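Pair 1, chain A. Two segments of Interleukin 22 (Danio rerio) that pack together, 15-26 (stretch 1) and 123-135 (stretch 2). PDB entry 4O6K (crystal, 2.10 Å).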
# COMPACT_ATOMS: atom_id res chain seq x y z
N ASP A 15 -1.49 1.95 13.49
CA ASP A 15 -2.39 0.91 13.01
C ASP A 15 -1.70 0.03 11.97
O ASP A 15 -1.86 -1.19 11.97
CB ASP A 15 -3.65 1.52 12.41
CG ASP A 15 -4.62 2.01 13.47
OD1 ASP A 15 -4.46 1.63 14.65
OD2 ASP A 15 -5.55 2.77 13.12
N LEU A 16 -0.94 0.65 11.08
CA LEU A 16 -0.20 -0.07 10.05
C LEU A 16 0.91 -0.92 10.66
O LEU A 16 1.16 -2.04 10.21
CB LEU A 16 0.38 0.90 9.03
CG LEU A 16 -0.68 1.57 8.15
CD1 LEU A 16 -0.06 2.68 7.33
CD2 LEU A 16 -1.34 0.55 7.25
N ALA A 17 1.58 -0.38 11.67
CA ALA A 17 2.60 -1.12 12.40
C ALA A 17 1.97 -2.31 13.12
O ALA A 17 2.55 -3.40 13.16
CB ALA A 17 3.32 -0.22 13.39
N ALA A 18 0.84 -2.07 13.73
CA ALA A 18 0.05 -3.10 14.36
C ALA A 18 -0.27 -4.21 13.34
O ALA A 18 -0.06 -5.34 13.60
CB ALA A 18 -1.19 -2.52 15.02
N MET A 19 -0.75 -3.83 12.17
CA MET A 19 -1.06 -4.78 11.14
C MET A 19 0.14 -5.63 10.78
O MET A 19 0.02 -6.79 10.70
CB MET A 19 -1.60 -4.15 9.88
CG MET A 19 -3.05 -3.81 9.87
SD MET A 19 -3.48 -3.47 8.18
CE MET A 19 -4.41 -4.88 7.89
N THR A 20 1.27 -5.00 10.58
CA THR A 20 2.52 -5.65 10.25
C THR A 20 2.96 -6.66 11.28
O THR A 20 3.26 -7.75 10.94
CB THR A 20 3.65 -4.62 9.99
OG1 THR A 20 3.30 -3.82 8.87
CG2 THR A 20 4.91 -5.29 9.71
N ASP A 21 2.92 -6.28 12.53
CA ASP A 21 3.32 -7.14 13.64
C ASP A 21 2.46 -8.41 13.69
O ASP A 21 2.97 -9.50 13.93
CB ASP A 21 3.22 -6.39 14.97
CG ASP A 21 3.89 -7.14 16.11
OD1 ASP A 21 4.88 -7.85 15.85
OD2 ASP A 21 3.42 -7.02 17.26
N THR A 22 1.19 -8.27 13.42
CA THR A 22 0.24 -9.37 13.41
C THR A 22 0.51 -10.31 12.24
O THR A 22 0.71 -11.43 12.41
CB THR A 22 -1.24 -8.85 13.37
OG1 THR A 22 -1.54 -8.16 14.54
CG2 THR A 22 -2.19 -9.93 13.21
N ALA A 23 0.51 -9.78 11.03
CA ALA A 23 0.78 -10.52 9.84
C ALA A 23 2.07 -11.28 9.95
O ALA A 23 2.14 -12.36 9.50
CB ALA A 23 0.83 -9.59 8.65
N ARG A 24 3.10 -10.69 10.54
CA ARG A 24 4.40 -11.29 10.52
C ARG A 24 4.65 -12.28 11.68
O ARG A 24 5.58 -13.05 11.67
CB ARG A 24 5.49 -10.24 10.38
CG ARG A 24 6.15 -9.87 11.65
CD ARG A 24 7.34 -8.96 11.45
NE ARG A 24 7.97 -8.75 12.73
CZ ARG A 24 8.95 -9.49 13.22
NH1 ARG A 24 9.44 -10.55 12.58
NH2 ARG A 24 9.42 -9.18 14.39
N ASN A 25 3.78 -12.23 12.67
CA ASN A 25 3.71 -13.26 13.67
C ASN A 25 2.91 -14.47 13.19
O ASN A 25 2.25 -15.08 13.97
CB ASN A 25 3.08 -12.70 14.94
CG ASN A 25 3.39 -13.51 16.15
OD1 ASN A 25 4.53 -13.76 16.45
ND2 ASN A 25 2.37 -13.91 16.87
N GLU A 26 2.94 -14.77 11.89
CA GLU A 26 2.31 -15.93 11.27
C GLU A 26 3.31 -16.68 10.40
O GLU A 26 4.30 -16.12 9.94
CB GLU A 26 1.12 -15.49 10.42
CG GLU A 26 0.08 -14.70 11.20
CD GLU A 26 -1.02 -15.58 11.76
OE1 GLU A 26 -1.19 -15.59 13.00
OE2 GLU A 26 -1.72 -16.24 10.96
N ARG A 123 -2.27 -12.81 1.15
CA ARG A 123 -2.95 -11.66 1.72
C ARG A 123 -2.20 -11.15 2.95
O ARG A 123 -1.93 -9.96 3.07
CB ARG A 123 -4.39 -12.01 2.09
CG ARG A 123 -5.34 -12.04 0.91
CD ARG A 123 -6.80 -11.91 1.34
NE ARG A 123 -7.05 -10.67 2.08
CZ ARG A 123 -8.25 -10.30 2.52
NH1 ARG A 123 -9.30 -11.08 2.31
NH2 ARG A 123 -8.39 -9.16 3.18
N ASN A 124 -1.84 -12.07 3.85
CA ASN A 124 -1.10 -11.72 5.06
C ASN A 124 0.25 -11.08 4.75
O ASN A 124 0.67 -10.15 5.43
CB ASN A 124 -0.89 -12.96 5.93
CG ASN A 124 -2.13 -13.36 6.69
OD1 ASN A 124 -2.99 -12.52 6.98
ND2 ASN A 124 -2.24 -14.64 7.03
N LYS A 125 0.91 -11.58 3.72
CA LYS A 125 2.22 -11.06 3.32
C LYS A 125 2.12 -9.63 2.81
O LYS A 125 2.88 -8.76 3.23
CB LYS A 125 2.85 -11.96 2.25
CG LYS A 125 4.28 -11.59 1.91
CD LYS A 125 4.89 -12.59 0.93
CE LYS A 125 6.37 -12.32 0.74
NZ LYS A 125 7.10 -12.32 2.04
N ALA A 126 1.18 -9.40 1.90
CA ALA A 126 0.95 -8.06 1.35
C ALA A 126 0.48 -7.09 2.43
O ALA A 126 0.87 -5.92 2.44
CB ALA A 126 -0.05 -8.12 0.21
N ILE A 127 -0.37 -7.58 3.32
CA ILE A 127 -0.86 -6.79 4.45
C ILE A 127 0.31 -6.28 5.30
O ILE A 127 0.33 -5.12 5.71
CB ILE A 127 -1.83 -7.61 5.33
CG1 ILE A 127 -3.23 -7.61 4.72
CG2 ILE A 127 -1.91 -7.04 6.74
CD1 ILE A 127 -4.16 -8.64 5.32
N GLY A 128 1.28 -7.16 5.55
CA GLY A 128 2.46 -6.80 6.31
C GLY A 128 3.32 -5.77 5.61
O GLY A 128 4.14 -5.10 6.24
N GLU A 129 3.14 -5.64 4.30
CA GLU A 129 3.93 -4.71 3.50
C GLU A 129 3.23 -3.35 3.34
O GLU A 129 3.80 -2.44 2.74
CB GLU A 129 4.22 -5.31 2.13
CG GLU A 129 5.04 -6.59 2.18
CD GLU A 129 5.43 -7.09 0.80
OE1 GLU A 129 5.50 -6.26 -0.13
OE2 GLU A 129 5.67 -8.30 0.65
N THR A 130 2.02 -3.23 3.86
CA THR A 130 1.25 -2.00 3.73
C THR A 130 1.96 -0.80 4.35
O THR A 130 1.94 0.30 3.81
CB THR A 130 -0.15 -2.13 4.36
OG1 THR A 130 -0.74 -3.37 3.97
CG2 THR A 130 -1.05 -0.99 3.91
N ASN A 131 2.59 -1.04 5.50
CA ASN A 131 3.35 -0.01 6.20
C ASN A 131 4.45 0.56 5.31
O ASN A 131 4.69 1.77 5.29
CB ASN A 131 3.95 -0.58 7.49
CG ASN A 131 4.46 0.49 8.43
OD1 ASN A 131 4.93 0.19 9.53
ND2 ASN A 131 4.36 1.75 8.02
N THR A 132 5.13 -0.32 4.57
CA THR A 132 6.19 0.07 3.65
C THR A 132 5.65 0.91 2.50
O THR A 132 6.28 1.89 2.07
CB THR A 132 6.92 -1.17 3.09
OG1 THR A 132 7.53 -1.90 4.17
CG2 THR A 132 8.00 -0.76 2.10
N LEU A 133 4.48 0.54 1.99
CA LEU A 133 3.83 1.28 0.92
C LEU A 133 3.49 2.70 1.38
O LEU A 133 3.64 3.66 0.63
CB LEU A 133 2.56 0.56 0.45
CG LEU A 133 1.73 1.20 -0.66
CD1 LEU A 133 2.58 1.47 -1.90
CD2 LEU A 133 0.54 0.33 -1.00
N TYR A 134 3.02 2.80 2.62
CA TYR A 134 2.69 4.08 3.24
C TYR A 134 3.92 4.98 3.31
O TYR A 134 3.83 6.19 3.10
CB TYR A 134 2.12 3.86 4.64
CG TYR A 134 1.09 4.87 5.07
CD1 TYR A 134 -0.13 4.97 4.42
CD2 TYR A 134 1.32 5.69 6.17
CE1 TYR A 134 -1.08 5.89 4.83
CE2 TYR A 134 0.37 6.61 6.58
CZ TYR A 134 -0.83 6.70 5.91
OH TYR A 134 -1.78 7.61 6.31
N HIS A 135 5.05 4.36 3.61
CA HIS A 135 6.34 5.05 3.66
C HIS A 135 6.74 5.58 2.28
O HIS A 135 7.25 6.70 2.17
CB HIS A 135 7.40 4.09 4.20
CG HIS A 135 8.79 4.38 3.71
ND1 HIS A 135 9.41 5.60 3.87
CD2 HIS A 135 9.68 3.59 3.06
CE1 HIS A 135 10.62 5.55 3.33
NE2 HIS A 135 10.80 4.34 2.84
O HOH W 1 1.08 -2.62 7.17

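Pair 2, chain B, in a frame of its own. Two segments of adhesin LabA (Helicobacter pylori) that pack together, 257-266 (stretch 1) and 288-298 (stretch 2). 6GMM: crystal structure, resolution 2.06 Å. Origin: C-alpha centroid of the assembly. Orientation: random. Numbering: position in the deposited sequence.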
# COMPACT_ATOMS: atom_id res chain seq x y z
N GLU B 257 1.04 8.07 4.73
CA GLU B 257 1.79 8.50 5.92
C GLU B 257 3.31 8.33 5.68
O GLU B 257 4.10 9.23 5.99
CB GLU B 257 1.42 7.64 7.15
CG GLU B 257 0.34 8.23 8.05
CD GLU B 257 0.71 9.54 8.74
OE1 GLU B 257 1.51 9.52 9.71
OE2 GLU B 257 0.15 10.58 8.34
N GLN B 258 3.70 7.16 5.12
CA GLN B 258 5.08 6.79 4.84
C GLN B 258 5.69 7.70 3.79
O GLN B 258 6.91 7.89 3.79
CB GLN B 258 5.18 5.31 4.41
CG GLN B 258 4.81 4.30 5.51
CD GLN B 258 5.80 4.31 6.65
OE1 GLN B 258 7.02 4.20 6.43
NE2 GLN B 258 5.33 4.47 7.88
N SER B 259 4.86 8.28 2.91
CA SER B 259 5.29 9.19 1.87
C SER B 259 5.80 10.49 2.48
O SER B 259 6.61 11.15 1.84
CB SER B 259 4.16 9.47 0.88
OG SER B 259 3.84 8.29 0.16
N LYS B 260 5.35 10.85 3.71
CA LYS B 260 5.88 12.05 4.41
C LYS B 260 7.39 11.85 4.62
O LYS B 260 8.16 12.80 4.47
CB LYS B 260 5.25 12.20 5.81
CG LYS B 260 3.78 12.59 5.85
CD LYS B 260 3.32 12.67 7.31
CE LYS B 260 1.89 13.15 7.44
NZ LYS B 260 1.42 13.06 8.85
N ILE B 261 7.78 10.61 5.03
CA ILE B 261 9.17 10.24 5.29
C ILE B 261 9.98 10.41 4.00
O ILE B 261 10.94 11.18 3.99
CB ILE B 261 9.32 8.83 5.92
CG1 ILE B 261 8.47 8.66 7.21
CG2 ILE B 261 10.79 8.52 6.19
CD1 ILE B 261 8.19 7.19 7.64
N VAL B 262 9.54 9.77 2.91
CA VAL B 262 10.17 9.85 1.59
C VAL B 262 10.31 11.31 1.20
O VAL B 262 11.39 11.71 0.81
CB VAL B 262 9.34 9.09 0.53
CG1 VAL B 262 9.98 9.18 -0.84
CG2 VAL B 262 9.14 7.64 0.93
N ALA B 263 9.23 12.11 1.38
CA ALA B 263 9.12 13.54 1.05
C ALA B 263 10.11 14.36 1.81
O ALA B 263 10.71 15.27 1.23
CB ALA B 263 7.70 14.04 1.31
N ALA B 264 10.34 14.02 3.09
CA ALA B 264 11.33 14.69 3.93
C ALA B 264 12.78 14.39 3.50
O ALA B 264 13.68 15.16 3.86
CB ALA B 264 11.13 14.32 5.39
N ASN B 265 13.00 13.29 2.74
CA ASN B 265 14.34 12.87 2.27
C ASN B 265 14.56 13.03 0.76
O ASN B 265 15.55 12.52 0.24
CB ASN B 265 14.61 11.41 2.69
CG ASN B 265 14.78 11.23 4.17
OD1 ASN B 265 15.76 11.70 4.75
ND2 ASN B 265 13.84 10.55 4.82
N ALA B 266 13.65 13.71 0.05
CA ALA B 266 13.73 13.85 -1.41
C ALA B 266 14.85 14.81 -1.92
O ALA B 266 15.14 14.79 -3.12
CB ALA B 266 12.38 14.26 -1.97
N GLN B 288 21.36 7.54 9.06
CA GLN B 288 20.09 7.44 9.78
C GLN B 288 18.88 7.79 8.92
O GLN B 288 17.94 7.00 8.85
CB GLN B 288 20.10 8.30 11.05
CG GLN B 288 19.43 7.62 12.23
CD GLN B 288 20.41 6.77 13.00
OE1 GLN B 288 21.14 7.26 13.87
NE2 GLN B 288 20.43 5.47 12.69
N SER B 289 18.93 8.97 8.25
CA SER B 289 17.86 9.43 7.34
C SER B 289 17.85 8.54 6.07
O SER B 289 16.80 8.29 5.51
CB SER B 289 18.06 10.90 6.98
OG SER B 289 19.33 11.10 6.37
N MET B 290 19.02 8.02 5.67
CA MET B 290 19.13 7.12 4.51
C MET B 290 18.36 5.84 4.81
O MET B 290 17.58 5.39 3.96
CB MET B 290 20.59 6.86 4.15
CG MET B 290 20.78 5.94 2.94
SD MET B 290 22.52 5.50 2.70
CE MET B 290 22.35 4.00 1.66
N PHE B 291 18.49 5.32 6.05
CA PHE B 291 17.79 4.13 6.52
C PHE B 291 16.26 4.38 6.57
O PHE B 291 15.48 3.61 5.98
CB PHE B 291 18.31 3.74 7.90
CG PHE B 291 17.56 2.60 8.55
CD1 PHE B 291 17.53 1.34 7.96
CD2 PHE B 291 16.80 2.81 9.69
CE1 PHE B 291 16.80 0.30 8.53
CE2 PHE B 291 16.06 1.76 10.26
CZ PHE B 291 16.07 0.52 9.68
N ALA B 292 15.86 5.45 7.26
CA ALA B 292 14.45 5.81 7.38
C ALA B 292 13.79 5.96 5.99
O ALA B 292 12.64 5.54 5.80
CB ALA B 292 14.33 7.09 8.17
N ASN B 293 14.52 6.55 5.02
CA ASN B 293 13.98 6.75 3.67
C ASN B 293 13.67 5.41 3.00
O ASN B 293 12.56 5.19 2.56
CB ASN B 293 14.93 7.61 2.81
CG ASN B 293 14.45 7.84 1.40
OD1 ASN B 293 13.30 7.60 1.04
ND2 ASN B 293 15.29 8.42 0.57
N ALA B 294 14.65 4.53 2.94
CA ALA B 294 14.60 3.19 2.35
C ALA B 294 13.55 2.29 3.01
O ALA B 294 12.84 1.57 2.31
CB ALA B 294 15.98 2.54 2.48
N LYS B 295 13.46 2.34 4.37
CA LYS B 295 12.49 1.57 5.15
C LYS B 295 11.09 2.06 4.74
O LYS B 295 10.24 1.23 4.40
CB LYS B 295 12.73 1.79 6.66
CG LYS B 295 11.95 0.84 7.56
CD LYS B 295 12.35 1.03 9.00
CE LYS B 295 11.50 0.21 9.92
NZ LYS B 295 11.19 0.95 11.16
N ALA B 296 10.90 3.40 4.66
CA ALA B 296 9.61 3.96 4.21
C ALA B 296 9.27 3.51 2.79
O ALA B 296 8.20 2.97 2.59
CB ALA B 296 9.59 5.47 4.30
N GLN B 297 10.19 3.68 1.82
CA GLN B 297 9.97 3.26 0.43
C GLN B 297 9.58 1.79 0.35
O GLN B 297 8.72 1.44 -0.45
CB GLN B 297 11.24 3.51 -0.42
CG GLN B 297 11.53 4.99 -0.60
CD GLN B 297 12.51 5.26 -1.70
OE1 GLN B 297 12.52 4.58 -2.73
NE2 GLN B 297 13.29 6.30 -1.54
N ALA B 298 10.19 0.94 1.17
CA ALA B 298 9.85 -0.48 1.17
C ALA B 298 8.45 -0.71 1.70
O ALA B 298 7.77 -1.60 1.18
CB ALA B 298 10.86 -1.29 1.96

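Both pairs set one helix across another in a near-antiparallel way. In pair 1 the axes of helices 15-24 and 123-128 approach to 8.3 Å at 145°; in pair 2 helices 257-264 and 288-298 approach to 8.5 Å at 142°. Fourteen central residues superpose with an RMSD of 1.0 Å, so the backbones pose nearly the same packing problem, and the side chains answer it differently.

The most telling match is Gly128(A) with Asn293(B). In pair 1 the lack of a side chain accompanies a very close backbone approach, with the CA atoms of Thr20(A) and Gly128(A) 4.1 Å apart. An ideal CB here would have room, 3.6 Å from Ala23(A) CB. At the matched positions of pair 2, the CA atoms of Val262(B) and Asn293(B) lie 5.3 Å apart. The asparagine side chain is anchored within its own helix, where Gln297(B) NE2 donates to Asn293(B) OD1 at 2.9 Å; that same OD1 sits 3.9 Å from Val262(B) CA.

Thr20(A) and Val262(B) share a position but not a chemistry. Thr20(A) OG1 lies 3.0 Å from Gly128(A) O and donates to a water, also at 3.0 Å. This water donates in turn to Ile127(A) O at 3.0 Å and accepts a weak bond from Asn131(A) N at 2.8 Å, so it lies between Thr20(A) on one side and Ile127(A) and Asn131(A) on the other. Val262(B) instead packs its CG2 4.0 Å from Ala296(B) CB.

One helical turn earlier, Leu16(A) matches Gln258(B), their side-chain centres 0.6 Å apart. Leu16(A) lays CD1 over the face of the Tyr134(A) ring, 3.6 Å from its centroid, a CH-pi contact. Gln258(B) fills similar space with an amide, its OE1 3.4 Å from Ala296(B) CA.

At the next pairing both partners are smaller in pair 2. Met19(A) CE meets Ile127(A) CG2 at 3.5 Å, whereas the corresponding Ile261(B) faces a small Ala292(B), with Ile261(B) CG2 3.5 Å from Ala292(B) O and 4.3 Å from Ala292(B) CB; the shorter of its two apolar side-chain contacts runs from Ile261(B) CB to Ala296(B) CB at 3.7 Å.

At the far end, Ala23(A) and Asn265(B) have side-chain centres within 0.2 Å. Ala23(A) CB rests 3.3 Å from Asn124(A) O; Asn265(B) reaches Ser289(B), OD1 to CB 3.3 Å. In these two contacts the same backbone arrangement is filled by aliphatic, amide and, in pair 1, water-mediated contacts.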